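Phosphoethanolamine N-methyltransferase 1 (PDB 4KRG) catalyses the S-adenosylmethionine-dependent N-methylation of phosphoethanolamine, probably the entry step of nematode phosphocholine biosynthesis. Local coordinates at residues A[208-214]-A[235-241]; A[122-126]-A[154-158]; A[143-148]-A[195-201]. One frame throughout, in Å; residues are numbered along the deposited sequence.

Interaction 1: residues A[208-214]-A[235-241]; sequences MWKFDVQ and LTKKVPA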
loop_
_atom_site.group_PDB
_atom_site.type_symbol
_atom_site.label_atom_id
_atom_site.label_comp_id
_atom_site.label_asym_id
_atom_site.label_seq_id
_atom_site.Cartn_x
_atom_site.Cartn_y
_atom_site.Cartn_z
HETATM N N MSE A 208 -0.570 -21.521 -14.835
HETATM C CA MSE A 208 0.168 -20.704 -13.878
HETATM C C MSE A 208 -0.535 -19.376 -13.620
HETATM O O MSE A 208 -1.129 -18.790 -14.522
HETATM C CB MSE A 208 1.590 -20.434 -14.378
HETATM C CG MSE A 208 2.563 -19.985 -13.292
HETATM SE SE MSE A 208 2.890 -21.390 -11.979
HETATM C CE MSE A 208 3.202 -22.807 -13.254
ATOM N N TRP A 209 -0.458 -18.902 -12.382
ATOM C CA TRP A 209 -1.067 -17.634 -12.022
ATOM C C TRP A 209 -0.135 -16.777 -11.188
ATOM O O TRP A 209 0.761 -17.286 -10.520
ATOM C CB TRP A 209 -2.374 -17.872 -11.275
ATOM C CG TRP A 209 -3.335 -18.664 -12.089
ATOM C CD1 TRP A 209 -3.499 -20.016 -12.079
ATOM C CD2 TRP A 209 -4.239 -18.144 -13.056
ATOM N NE1 TRP A 209 -4.469 -20.374 -12.982
ATOM C CE2 TRP A 209 -4.946 -19.245 -13.596
ATOM C CE3 TRP A 209 -4.546 -16.866 -13.520
ATOM C CZ2 TRP A 209 -5.924 -19.093 -14.573
ATOM C CZ3 TRP A 209 -5.512 -16.715 -14.486
ATOM C CH2 TRP A 209 -6.192 -17.822 -15.004
ATOM N N LYS A 210 -0.344 -15.470 -11.250
ATOM C CA LYS A 210 0.348 -14.543 -10.375
ATOM C C LYS A 210 -0.635 -13.491 -9.909
ATOM O O LYS A 210 -1.748 -13.390 -10.427
ATOM C CB LYS A 210 1.537 -13.886 -11.078
ATOM C CG LYS A 210 1.179 -13.012 -12.263
ATOM C CD LYS A 210 2.453 -12.499 -12.919
ATOM C CE LYS A 210 2.161 -11.805 -14.233
ATOM N NZ LYS A 210 3.416 -11.322 -14.862
ATOM N N PHE A 211 -0.217 -12.717 -8.920
ATOM C CA PHE A 211 -1.021 -11.635 -8.396
ATOM C C PHE A 211 -0.557 -10.324 -9.006
ATOM O O PHE A 211 0.642 -10.068 -9.090
ATOM C CB PHE A 211 -0.867 -11.591 -6.880
ATOM C CG PHE A 211 -1.781 -12.539 -6.145
ATOM C CD1 PHE A 211 -3.107 -12.682 -6.525
ATOM C CD2 PHE A 211 -1.312 -13.283 -5.077
ATOM C CE1 PHE A 211 -3.951 -13.545 -5.848
ATOM C CE2 PHE A 211 -2.148 -14.145 -4.395
ATOM C CZ PHE A 211 -3.466 -14.279 -4.778
ATOM N N ASP A 212 -1.506 -9.508 -9.454
ATOM C CA ASP A 212 -1.210 -8.151 -9.886
ATOM C C ASP A 212 -1.664 -7.214 -8.771
ATOM O O ASP A 212 -2.864 -6.928 -8.647
ATOM C CB ASP A 212 -1.935 -7.832 -11.197
ATOM C CG ASP A 212 -1.736 -6.394 -11.648
ATOM O OD1 ASP A 212 -0.796 -5.730 -11.169
ATOM O OD2 ASP A 212 -2.518 -5.922 -12.498
ATOM N N VAL A 213 -0.715 -6.764 -7.943
ATOM C CA VAL A 213 -1.032 -5.863 -6.844
ATOM C C VAL A 213 -1.314 -4.480 -7.402
ATOM O O VAL A 213 -0.400 -3.771 -7.819
ATOM C CB VAL A 213 0.093 -5.781 -5.815
ATOM C CG1 VAL A 213 -0.363 -4.972 -4.625
ATOM C CG2 VAL A 213 0.484 -7.165 -5.366
ATOM N N GLN A 214 -2.585 -4.098 -7.404
ATOM C CA GLN A 214 -3.003 -2.902 -8.112
ATOM C C GLN A 214 -2.547 -1.616 -7.424
ATOM O O GLN A 214 -2.298 -0.605 -8.082
ATOM C CB GLN A 214 -4.515 -2.913 -8.319
ATOM C CG GLN A 214 -4.982 -4.090 -9.170
ATOM C CD GLN A 214 -6.072 -3.713 -10.158
ATOM O OE1 GLN A 214 -6.895 -2.838 -9.890
ATOM N NE2 GLN A 214 -6.084 -4.377 -11.305
ATOM N N LEU A 235 -5.481 -3.939 -3.180
ATOM C CA LEU A 235 -6.379 -4.706 -4.034
ATOM C C LEU A 235 -5.512 -5.427 -5.054
ATOM O O LEU A 235 -4.674 -4.815 -5.718
ATOM C CB LEU A 235 -7.390 -3.803 -4.737
ATOM C CG LEU A 235 -8.462 -4.531 -5.553
ATOM C CD1 LEU A 235 -9.288 -5.435 -4.665
ATOM C CD2 LEU A 235 -9.357 -3.519 -6.250
ATOM N N THR A 236 -5.721 -6.730 -5.164
ATOM C CA THR A 236 -4.829 -7.606 -5.905
ATOM C C THR A 236 -5.628 -8.539 -6.820
ATOM O O THR A 236 -6.621 -9.135 -6.399
ATOM C CB THR A 236 -3.975 -8.413 -4.921
ATOM O OG1 THR A 236 -3.186 -7.509 -4.138
ATOM C CG2 THR A 236 -3.065 -9.350 -5.646
ATOM N N LYS A 237 -5.188 -8.660 -8.067
ATOM C CA LYS A 237 -5.930 -9.385 -9.089
ATOM C C LYS A 237 -5.207 -10.668 -9.507
ATOM O O LYS A 237 -3.987 -10.668 -9.674
ATOM C CB LYS A 237 -6.132 -8.481 -10.311
ATOM C CG LYS A 237 -7.155 -8.994 -11.310
ATOM C CD LYS A 237 -7.262 -8.072 -12.517
ATOM C CE LYS A 237 -8.329 -8.552 -13.484
ATOM N NZ LYS A 237 -8.366 -7.687 -14.694
ATOM N N LYS A 238 -5.963 -11.752 -9.679
ATOM C CA LYS A 238 -5.419 -13.024 -10.157
ATOM C C LYS A 238 -5.325 -12.997 -11.676
ATOM O O LYS A 238 -6.337 -12.905 -12.366
ATOM C CB LYS A 238 -6.307 -14.189 -9.711
ATOM C CG LYS A 238 -5.983 -15.520 -10.357
ATOM C CD LYS A 238 -6.936 -16.596 -9.869
ATOM C CE LYS A 238 -6.714 -17.912 -10.591
ATOM N NZ LYS A 238 -7.588 -18.977 -10.024
ATOM N N VAL A 239 -4.102 -13.068 -12.193
ATOM C CA VAL A 239 -3.858 -12.940 -13.624
ATOM C C VAL A 239 -2.886 -14.020 -14.098
ATOM O O VAL A 239 -2.133 -14.571 -13.303
ATOM C CB VAL A 239 -3.293 -11.543 -13.971
ATOM C CG1 VAL A 239 -4.279 -10.450 -13.589
ATOM C CG2 VAL A 239 -1.971 -11.333 -13.269
ATOM N N PRO A 240 -2.903 -14.329 -15.401
ATOM C CA PRO A 240 -2.040 -15.411 -15.885
ATOM C C PRO A 240 -0.552 -15.074 -15.781
ATOM O O PRO A 240 -0.167 -13.926 -15.987
ATOM C CB PRO A 240 -2.438 -15.538 -17.358
ATOM C CG PRO A 240 -3.809 -14.917 -17.445
ATOM C CD PRO A 240 -3.776 -13.801 -16.464
ATOM N N ALA A 241 0.266 -16.069 -15.453
ATOM C CA ALA A 241 1.714 -15.917 -15.470
ATOM C C ALA A 241 2.316 -16.930 -16.439
ATOM O O ALA A 241 2.933 -17.907 -16.013
ATOM C CB ALA A 241 2.283 -16.116 -14.086
HETATM O O HOH W 1 -8.131 -4.688 -13.792
#
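K238 packs over the ring of W209 across these two antiparallel strands. CE of K238 lies over one face of the indole, above its centre and 3.5 Å from W209 CD2. K238 NZ continues over the five-membered ring, 4.5 Å from its centroid, a cation-pi contact. The lysine can span this far because its chain is fully extended, with CG anti to the backbone N (chi1 169°). NZ also donates hydrogen bonds to the backbone oxygens of M147 and L150, while NE1 of W209 bonds to D203. At the edge of the indole, V239 O comes within 3.3 Å of W209 CE3.

The close packing continues on the face with F211, V213, T236 and K238. T236 CG2 presses on F211, 3.4 Å from F211 CB, and the two side chains cross at about a right angle. I156 and L196 pack on F211 and T236, L196 also on V213.

The strands match beta6 and beta7 of class I methyltransferases, where beta7 runs antiparallel between beta5 and beta6. Their backbones are joined by a regular set of bonds, such as D212 N to K237 O at 2.7 Å. At the end of the pairing, A241 N approaches M208 O from well above the carbonyl plane.

The face with K210, D212, K237 and V239 is partly exposed and looser. CG of K210 touches V239 CG2 at 3.7 Å. D212 OD2 and K237 NZ remain 6.5 Å apart and form no salt bridge. Instead, K237 NZ and Q214 NE2 both donate to one bridging water, 3.1 Å from K237 NZ.

Interaction 2: residues A[122-126]-A[154-158]; sequences VDLVF and GYIHL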
loop_
_atom_site.group_PDB
_atom_site.type_symbol
_atom_site.label_atom_id
_atom_site.label_comp_id
_atom_site.label_asym_id
_atom_site.label_seq_id
_atom_site.Cartn_x
_atom_site.Cartn_y
_atom_site.Cartn_z
ATOM N N VAL A 122 -15.068 -18.418 -5.978
ATOM C CA VAL A 122 -15.420 -17.034 -5.631
ATOM C C VAL A 122 -14.791 -16.015 -6.575
ATOM O O VAL A 122 -13.861 -16.328 -7.319
ATOM C CB VAL A 122 -15.053 -16.656 -4.167
ATOM C CG1 VAL A 122 -15.864 -17.469 -3.173
ATOM C CG2 VAL A 122 -13.569 -16.831 -3.918
ATOM N N ASP A 123 -15.315 -14.796 -6.536
ATOM C CA ASP A 123 -14.803 -13.707 -7.351
ATOM C C ASP A 123 -14.017 -12.717 -6.514
ATOM O O ASP A 123 -13.129 -12.038 -7.020
ATOM C CB ASP A 123 -15.954 -12.982 -8.039
ATOM C CG ASP A 123 -16.717 -13.881 -8.978
ATOM O OD1 ASP A 123 -16.121 -14.302 -9.987
ATOM O OD2 ASP A 123 -17.900 -14.184 -8.707
ATOM N N LEU A 124 -14.364 -12.628 -5.237
ATOM C CA LEU A 124 -13.661 -11.751 -4.307
ATOM C C LEU A 124 -13.375 -12.482 -3.005
ATOM O O LEU A 124 -14.276 -13.060 -2.402
ATOM C CB LEU A 124 -14.487 -10.497 -4.013
ATOM C CG LEU A 124 -13.931 -9.526 -2.958
ATOM C CD1 LEU A 124 -12.627 -8.899 -3.417
ATOM C CD2 LEU A 124 -14.946 -8.442 -2.627
ATOM N N VAL A 125 -12.115 -12.477 -2.591
ATOM C CA VAL A 125 -11.750 -12.908 -1.253
ATOM C C VAL A 125 -11.519 -11.633 -0.458
ATOM O O VAL A 125 -10.584 -10.882 -0.734
ATOM C CB VAL A 125 -10.481 -13.798 -1.261
ATOM C CG1 VAL A 125 -9.975 -14.056 0.161
ATOM C CG2 VAL A 125 -10.767 -15.119 -1.955
ATOM N N PHE A 126 -12.396 -11.365 0.501
ATOM C CA PHE A 126 -12.316 -10.127 1.254
ATOM C C PHE A 126 -11.823 -10.376 2.663
ATOM O O PHE A 126 -12.385 -11.195 3.395
ATOM C CB PHE A 126 -13.675 -9.435 1.322
ATOM C CG PHE A 126 -13.651 -8.149 2.099
ATOM C CD1 PHE A 126 -13.334 -6.950 1.470
ATOM C CD2 PHE A 126 -13.925 -8.134 3.461
ATOM C CE1 PHE A 126 -13.301 -5.760 2.184
ATOM C CE2 PHE A 126 -13.887 -6.943 4.182
ATOM C CZ PHE A 126 -13.573 -5.762 3.542
ATOM N N GLY A 154 -10.372 -12.653 -10.837
ATOM C CA GLY A 154 -10.833 -12.453 -9.474
ATOM C C GLY A 154 -9.907 -11.570 -8.659
ATOM O O GLY A 154 -8.754 -11.369 -9.019
ATOM N N TYR A 155 -10.410 -11.057 -7.544
ATOM C CA TYR A 155 -9.646 -10.148 -6.698
ATOM C C TYR A 155 -9.576 -10.627 -5.258
ATOM O O TYR A 155 -10.433 -11.384 -4.797
ATOM C CB TYR A 155 -10.304 -8.780 -6.684
ATOM C CG TYR A 155 -10.188 -7.980 -7.957
ATOM C CD1 TYR A 155 -9.160 -7.067 -8.129
ATOM C CD2 TYR A 155 -11.135 -8.103 -8.965
ATOM C CE1 TYR A 155 -9.069 -6.313 -9.277
ATOM C CE2 TYR A 155 -11.052 -7.351 -10.114
ATOM C CZ TYR A 155 -10.020 -6.458 -10.264
ATOM O OH TYR A 155 -9.939 -5.710 -11.408
ATOM N N ILE A 156 -8.546 -10.174 -4.548
ATOM C CA ILE A 156 -8.472 -10.332 -3.104
ATOM C C ILE A 156 -8.163 -8.972 -2.488
ATOM O O ILE A 156 -7.320 -8.227 -2.992
ATOM C CB ILE A 156 -7.441 -11.420 -2.669
ATOM C CG1 ILE A 156 -7.267 -11.434 -1.150
ATOM C CG2 ILE A 156 -6.100 -11.242 -3.369
ATOM C CD1 ILE A 156 -6.420 -12.590 -0.655
ATOM N N HIS A 157 -8.888 -8.633 -1.431
ATOM C CA HIS A 157 -8.597 -7.426 -0.681
ATOM C C HIS A 157 -7.976 -7.817 0.650
ATOM O O HIS A 157 -8.495 -8.686 1.352
ATOM C CB HIS A 157 -9.866 -6.613 -0.423
ATOM C CG HIS A 157 -9.640 -5.424 0.462
ATOM N ND1 HIS A 157 -9.654 -5.510 1.836
ATOM C CD2 HIS A 157 -9.386 -4.129 0.162
ATOM C CE1 HIS A 157 -9.416 -4.312 2.351
ATOM N NE2 HIS A 157 -9.246 -3.462 1.357
ATOM N N LEU A 158 -6.873 -7.162 0.999
ATOM C CA LEU A 158 -6.269 -7.339 2.311
ATOM C C LEU A 158 -5.993 -5.974 2.918
ATOM O O LEU A 158 -5.742 -5.019 2.204
ATOM C CB LEU A 158 -4.977 -8.135 2.195
ATOM C CG LEU A 158 -5.152 -9.504 1.532
ATOM C CD1 LEU A 158 -4.073 -9.720 0.487
ATOM C CD2 LEU A 158 -5.107 -10.603 2.569
#
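L124, V125 and F126 pair in parallel register with Y155, I156 and H157, the short strand axes 4.7 Å apart and only 8° from alignment. V125 supplies both of its polar backbone atoms: its N donates to Y155 O at 3.0 Å, and its O accepts from H157 N at 2.9 Å. One step earlier, D123 O takes the N-H of Y155. The chain turns a corner at D123, whose carboxylate is held by R151 and by the backbone N of D60.

F126 and H157 extend side by side in the same direction. Both have CG anti to the backbone N, and this puts the rings next to each other. Their planes are nearly parallel, 12° apart, but slid so far that the rings barely overlap. The closest atoms are F126 CE1 and H157 ND1 at 3.7 Å. The imidazole is fixed at both nitrogens, ND1 by T127 O and NE2 by H233, so its rotation is restrained. On the same face, L124 CD1 meets Y155 CB at 4.0 Å. V125 and I156 point to the other face and lie alongside each other, with V125 CG1 3.9 Å from I156 CD1. Helix 136-149 covers this pair through F142.

The side chain of F126 lies near the bound S-adenosylhomocysteine. Further along the chain, W129 and S161 line the phosphoethanolamine pocket. These strands correspond to beta4 and beta5 of the Rossmann-like class I methyltransferase sheet, connected by a beta-alpha-beta crossover through helix 136-149.

Interaction 3: residues A[143-148]-A[195-201]; sequences LLNAMR and LLRAIRY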
loop_
_atom_site.group_PDB
_atom_site.type_symbol
_atom_site.label_atom_id
_atom_site.label_comp_id
_atom_site.label_asym_id
_atom_site.label_seq_id
_atom_site.Cartn_x
_atom_site.Cartn_y
_atom_site.Cartn_z
ATOM N N LEU A 143 -2.719 -17.472 1.262
ATOM C CA LEU A 143 -2.712 -16.793 -0.034
ATOM C C LEU A 143 -2.711 -17.758 -1.212
ATOM O O LEU A 143 -3.265 -17.455 -2.265
ATOM C CB LEU A 143 -1.539 -15.821 -0.135
ATOM C CG LEU A 143 -1.648 -14.605 0.786
ATOM C CD1 LEU A 143 -0.338 -13.838 0.814
ATOM C CD2 LEU A 143 -2.794 -13.698 0.363
ATOM N N LEU A 144 -2.088 -18.917 -1.037
ATOM C CA LEU A 144 -2.152 -19.961 -2.055
ATOM C C LEU A 144 -3.553 -20.579 -2.121
ATOM O O LEU A 144 -3.997 -21.014 -3.179
ATOM C CB LEU A 144 -1.086 -21.034 -1.814
ATOM C CG LEU A 144 0.368 -20.600 -2.063
ATOM C CD1 LEU A 144 1.353 -21.637 -1.556
ATOM C CD2 LEU A 144 0.607 -20.340 -3.539
ATOM N N ASN A 145 -4.248 -20.605 -0.989
ATOM C CA ASN A 145 -5.633 -21.072 -0.954
ATOM C C ASN A 145 -6.581 -20.094 -1.639
ATOM O O ASN A 145 -7.445 -20.496 -2.415
ATOM C CB ASN A 145 -6.078 -21.312 0.487
ATOM C CG ASN A 145 -5.978 -22.765 0.891
ATOM O OD1 ASN A 145 -6.247 -23.662 0.091
ATOM N ND2 ASN A 145 -5.584 -23.008 2.134
ATOM N N ALA A 146 -6.413 -18.808 -1.349
ATOM C CA ALA A 146 -7.196 -17.771 -2.004
ATOM C C ALA A 146 -6.997 -17.877 -3.503
ATOM O O ALA A 146 -7.927 -17.729 -4.285
ATOM C CB ALA A 146 -6.775 -16.404 -1.511
HETATM N N MSE A 147 -5.763 -18.145 -3.899
HETATM C CA MSE A 147 -5.434 -18.274 -5.305
HETATM C C MSE A 147 -6.184 -19.440 -5.944
HETATM O O MSE A 147 -6.692 -19.340 -7.058
HETATM C CB MSE A 147 -3.934 -18.467 -5.452
HETATM C CG MSE A 147 -3.481 -18.565 -6.878
HETATM SE SE MSE A 147 -3.536 -16.899 -7.884
HETATM C CE MSE A 147 -1.687 -16.372 -7.670
ATOM N N ARG A 148 -6.252 -20.552 -5.224
ATOM C CA ARG A 148 -6.983 -21.728 -5.683
ATOM C C ARG A 148 -8.479 -21.448 -5.838
ATOM O O ARG A 148 -9.101 -21.883 -6.805
ATOM C CB ARG A 148 -6.770 -22.875 -4.693
ATOM C CG ARG A 148 -7.519 -24.150 -5.020
ATOM C CD ARG A 148 -7.376 -25.160 -3.901
ATOM N NE ARG A 148 -7.988 -26.444 -4.240
ATOM C CZ ARG A 148 -7.378 -27.403 -4.931
ATOM N NH1 ARG A 148 -6.138 -27.224 -5.365
ATOM N NH2 ARG A 148 -8.008 -28.540 -5.190
ATOM N N LEU A 195 5.472 -10.269 -1.085
ATOM C CA LEU A 195 4.952 -11.637 -1.052
ATOM C C LEU A 195 3.902 -11.829 -2.133
ATOM O O LEU A 195 3.934 -12.801 -2.865
ATOM C CB LEU A 195 4.365 -11.979 0.317
ATOM C CG LEU A 195 3.673 -13.345 0.389
ATOM C CD1 LEU A 195 4.617 -14.451 -0.055
ATOM C CD2 LEU A 195 3.151 -13.623 1.782
ATOM N N LEU A 196 2.986 -10.880 -2.235
ATOM C CA LEU A 196 1.922 -10.955 -3.220
ATOM C C LEU A 196 2.475 -11.040 -4.642
ATOM O O LEU A 196 2.036 -11.868 -5.440
ATOM C CB LEU A 196 0.976 -9.763 -3.057
ATOM C CG LEU A 196 0.090 -9.805 -1.805
ATOM C CD1 LEU A 196 -0.459 -8.425 -1.462
ATOM C CD2 LEU A 196 -1.050 -10.781 -2.019
ATOM N N ARG A 197 3.460 -10.200 -4.940
ATOM C CA ARG A 197 4.054 -10.148 -6.273
ATOM C C ARG A 197 4.868 -11.399 -6.583
ATOM O O ARG A 197 5.021 -11.772 -7.742
ATOM C CB ARG A 197 4.933 -8.898 -6.429
ATOM C CG ARG A 197 4.178 -7.574 -6.339
ATOM C CD ARG A 197 5.103 -6.396 -6.586
ATOM N NE ARG A 197 5.522 -6.319 -7.983
ATOM C CZ ARG A 197 6.549 -5.600 -8.427
ATOM N NH1 ARG A 197 7.293 -4.902 -7.582
ATOM N NH2 ARG A 197 6.843 -5.591 -9.719
ATOM N N ALA A 198 5.380 -12.051 -5.545
ATOM C CA ALA A 198 6.242 -13.219 -5.726
ATOM C C ALA A 198 5.468 -14.471 -6.122
ATOM O O ALA A 198 5.958 -15.280 -6.910
ATOM C CB ALA A 198 7.052 -13.488 -4.465
ATOM N N ILE A 199 4.275 -14.633 -5.559
ATOM C CA ILE A 199 3.505 -15.868 -5.707
ATOM C C ILE A 199 3.296 -16.291 -7.164
ATOM O O ILE A 199 2.908 -15.488 -8.017
ATOM C CB ILE A 199 2.139 -15.772 -4.975
ATOM C CG1 ILE A 199 2.341 -15.883 -3.465
ATOM C CG2 ILE A 199 1.183 -16.868 -5.436
ATOM C CD1 ILE A 199 1.098 -15.574 -2.653
ATOM N N ARG A 200 3.588 -17.560 -7.434
ATOM C CA ARG A 200 3.276 -18.197 -8.704
ATOM C C ARG A 200 2.595 -19.512 -8.375
ATOM O O ARG A 200 3.203 -20.387 -7.762
ATOM C CB ARG A 200 4.550 -18.467 -9.500
ATOM C CG ARG A 200 5.322 -17.227 -9.900
ATOM C CD ARG A 200 4.504 -16.356 -10.819
ATOM N NE ARG A 200 5.247 -15.178 -11.246
ATOM C CZ ARG A 200 5.347 -14.061 -10.536
ATOM N NH1 ARG A 200 4.752 -13.960 -9.356
ATOM N NH2 ARG A 200 6.047 -13.044 -11.012
ATOM N N TYR A 201 1.339 -19.650 -8.779
ATOM C CA TYR A 201 0.550 -20.836 -8.455
ATOM C C TYR A 201 0.116 -21.594 -9.703
ATOM O O TYR A 201 -0.471 -21.008 -10.616
ATOM C CB TYR A 201 -0.686 -20.420 -7.657
ATOM C CG TYR A 201 -1.692 -21.523 -7.402
ATOM C CD1 TYR A 201 -1.548 -22.380 -6.324
ATOM C CD2 TYR A 201 -2.802 -21.695 -8.232
ATOM C CE1 TYR A 201 -2.471 -23.384 -6.085
ATOM C CE2 TYR A 201 -3.729 -22.697 -7.997
ATOM C CZ TYR A 201 -3.557 -23.536 -6.925
ATOM O OH TYR A 201 -4.471 -24.532 -6.686
#
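I199, which packs against L143, L144 and M147, has its carbonyl held by R200: NH1 of R200 donates to I199 O at 2.7 Å. The same NH1 also donates to R197 O, again at 2.7 Å, and both acceptors lie close to the guanidinium plane. This double grip ties R200 to the end of helix 189-198, where the chain passes into strand 200-202. NE of R200 makes a salt bridge to D244.

In this Rossmann-like methyltransferase domain, helix 136-149 is the crossover between two parallel strands. Its neighbour here is helix 189-198, and both reach strand 154-161, L143 through I156 and L196 through L158.

Between the helices, L143 and L195 meet tip to tip, L143 CD1 3.6 Å from L195 CD2. CD1 of I199 rests on L143 CB. The selenomethionine M147 has CG anti to its backbone N (chi1 -178°) and then bends. Its CG comes 3.4 Å from Y201 CB, and its CE turns back to I199 CG2 at 3.7 Å.

Beyond it, one face of the Y201 ring turns to the backbone N of R148, offset toward the rim, and L144 CD2 is near Y201 CD1. R148 crosses the phenol end, its guanidinium plane 87° from the ring. Its NH2 pairs with E119, while NH1 makes a weak, bent bond of 3.4 Å to Y201 OH.

In the fold
The three contacts adjoin on one side of the chain's centre. Interactions 1 and 2 are 11 Å apart between centres and share the sheet: strand 231-240 pairs antiparallel with strand 154-161, as in T236 O to I156 N, 2.9 Å. The centres of interactions 3 and 1 are about 8 Å apart. They meet where W209 N approaches Y201 O at 2.7 Å and where F211 and V213 pack on L196. I156 CD1 and L143 CD2, 3.9 Å apart, join interactions 2 and 3. Interaction 2 is nearest the ligands, with the F126 side chain about 6 Å from S-adenosylhomocysteine and about 12 Å from phosphoethanolamine. The L143 side chain is about 13 Å from the former.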